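Local coordinates for cytidylyltransferase (Leptospira borgpetersenii serovar Hardjo-bovis, PDB 6OEW), which probably acts as a metal-dependent nucleotidyltransferase of the cytidylyltransferase family, transferring cytidylyl groups from CTP to an acceptor that is not established, at residues E157-I162 and E170-Y175. Residues are numbered along the deposited sequence; the frame is centred on the assembly and turned at random.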
# COMPACT_ATOMS: atom_id res chain seq x y z
N GLU A 157 13.78 8.89 -9.41
CA GLU A 157 14.31 9.52 -10.61
C GLU A 157 15.34 8.63 -11.31
O GLU A 157 15.34 8.54 -12.55
CB GLU A 157 14.89 10.89 -10.26
CG GLU A 157 13.79 11.92 -10.00
CD GLU A 157 14.32 13.27 -9.53
OE1 GLU A 157 15.42 13.32 -8.95
OE2 GLU A 157 13.62 14.29 -9.74
N LYS A 158 16.18 7.94 -10.54
CA LYS A 158 17.11 6.99 -11.14
C LYS A 158 16.37 5.85 -11.83
O LYS A 158 16.75 5.42 -12.92
CB LYS A 158 18.07 6.45 -10.08
N LEU A 159 15.28 5.35 -11.22
CA LEU A 159 14.49 4.32 -11.90
C LEU A 159 13.85 4.87 -13.17
O LEU A 159 13.83 4.18 -14.20
CB LEU A 159 13.42 3.76 -10.98
CG LEU A 159 13.96 3.02 -9.75
CD1 LEU A 159 12.82 2.45 -8.93
CD2 LEU A 159 14.93 1.93 -10.21
N ASP A 160 13.29 6.08 -13.11
CA ASP A 160 12.74 6.70 -14.32
C ASP A 160 13.78 6.78 -15.43
O ASP A 160 13.47 6.53 -16.60
CB ASP A 160 12.19 8.09 -14.00
CG ASP A 160 11.66 8.80 -15.22
OD1 ASP A 160 10.85 8.21 -15.97
OD2 ASP A 160 12.05 9.96 -15.43
N SER A 161 15.02 7.11 -15.07
CA SER A 161 16.08 7.23 -16.07
C SER A 161 16.52 5.87 -16.60
O SER A 161 16.84 5.74 -17.79
CB SER A 161 17.27 7.97 -15.48
OG SER A 161 18.39 7.84 -16.34
N ILE A 162 16.53 4.86 -15.75
CA ILE A 162 17.11 3.56 -16.09
C ILE A 162 16.10 2.67 -16.82
O ILE A 162 16.45 2.01 -17.80
CB ILE A 162 17.61 2.87 -14.81
CG1 ILE A 162 18.93 3.44 -14.34
CG2 ILE A 162 17.73 1.36 -15.00
CD1 ILE A 162 19.35 2.82 -13.03
N GLU A 170 5.43 -0.31 -14.93
CA GLU A 170 4.16 -0.56 -14.26
C GLU A 170 4.34 -0.87 -12.77
O GLU A 170 3.52 -0.44 -11.95
CB GLU A 170 3.40 -1.71 -14.97
CG GLU A 170 2.24 -2.26 -14.12
CD GLU A 170 1.37 -3.29 -14.84
OE1 GLU A 170 1.76 -3.78 -15.92
OE2 GLU A 170 0.27 -3.59 -14.31
N HIS A 171 5.41 -1.57 -12.39
CA HIS A 171 5.55 -2.03 -11.02
C HIS A 171 6.55 -1.24 -10.20
O HIS A 171 6.58 -1.41 -8.97
CB HIS A 171 5.93 -3.51 -11.01
CG HIS A 171 4.83 -4.37 -11.55
ND1 HIS A 171 3.65 -4.56 -10.87
CD2 HIS A 171 4.69 -4.99 -12.75
CE1 HIS A 171 2.85 -5.32 -11.60
NE2 HIS A 171 3.46 -5.58 -12.75
N ILE A 172 7.37 -0.41 -10.85
CA ILE A 172 8.30 0.54 -10.23
C ILE A 172 9.52 -0.16 -9.65
O ILE A 172 10.65 0.09 -10.09
CB ILE A 172 7.63 1.40 -9.14
CG1 ILE A 172 6.46 2.19 -9.70
CG2 ILE A 172 8.68 2.35 -8.55
CD1 ILE A 172 5.82 3.15 -8.69
N VAL A 173 9.32 -1.03 -8.66
CA VAL A 173 10.41 -1.59 -7.88
C VAL A 173 11.18 -2.76 -8.50
O VAL A 173 12.27 -3.04 -7.99
CB VAL A 173 9.90 -2.05 -6.50
CG1 VAL A 173 9.26 -0.89 -5.78
CG2 VAL A 173 8.95 -3.24 -6.68
N PRO A 174 10.71 -3.48 -9.55
CA PRO A 174 11.41 -4.72 -9.92
C PRO A 174 12.90 -4.58 -10.14
O PRO A 174 13.66 -5.49 -9.78
CB PRO A 174 10.70 -5.14 -11.22
CG PRO A 174 9.38 -4.63 -11.07
CD PRO A 174 9.53 -3.30 -10.42
N TYR A 175 13.35 -3.49 -10.76
CA TYR A 175 14.78 -3.34 -10.98
C TYR A 175 15.53 -3.26 -9.65
O TYR A 175 16.66 -3.77 -9.55
CB TYR A 175 15.08 -2.11 -11.84
CG TYR A 175 16.54 -1.97 -12.20
CD1 TYR A 175 17.05 -2.49 -13.38
CD2 TYR A 175 17.43 -1.32 -11.33
CE1 TYR A 175 18.39 -2.36 -13.71
CE2 TYR A 175 18.78 -1.20 -11.65
CZ TYR A 175 19.25 -1.72 -12.83
OH TYR A 175 20.57 -1.59 -13.15
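Ile162 lays its CG2 methyl over one face of the Tyr175 ring, 4.0 Å from the ring centroid and only 13° off the ring normal, a CH-pi contact. The methyl sits slightly toward the rim, so that its nearest ring atom is Tyr175 CE1, with CZ almost as close. Tyr175 reaches across because its CG stands anti to its own backbone N (chi1 -175°), which carries the ring out from helix 174-178 to the last turn of helix 153-162; the two side chains cross at about a right angle. One turn earlier on that helix, Leu159 divides its two methyls between two partners. CD2 meets the ring obliquely, 4.3 Å from Tyr175 CD2, whereas CD1 turns to Ile172. Leu159 CD1 lies 3.4 Å from Ile172 O; Ile172 CG2 is the next atom, 4.2 Å from Leu159 CD1. The contact is largely apolar, although Leu159 CD1 also rests against the Ile172 carbonyl oxygen.

Both segments belong to the helical excursion that follows strand 149-152 in the mixed, Rossmann-like sheet of the GT-A-type nucleotidyltransferase fold. Helix 153-162 is followed by the short helix 166-171, and the chain then bends at Ile172, whose positive phi (75°) ends that helix, and leads on to helix 174-178. Leu159 and Ile172 form the buried end of the contact, where Ile172 also rests on Tyr90 of helix 86-96 and Arg104 of strand 101-106. Ile162 lies at the exposed end, and the Tyr175 side chain is also in contact with Cys163, Glu168, Lys182 and Phe183. On another side of helix 153-162, Asp160 forms a salt bridge through OD1 to Arg169 NH2, linking helix 153-162 directly to helix 166-171.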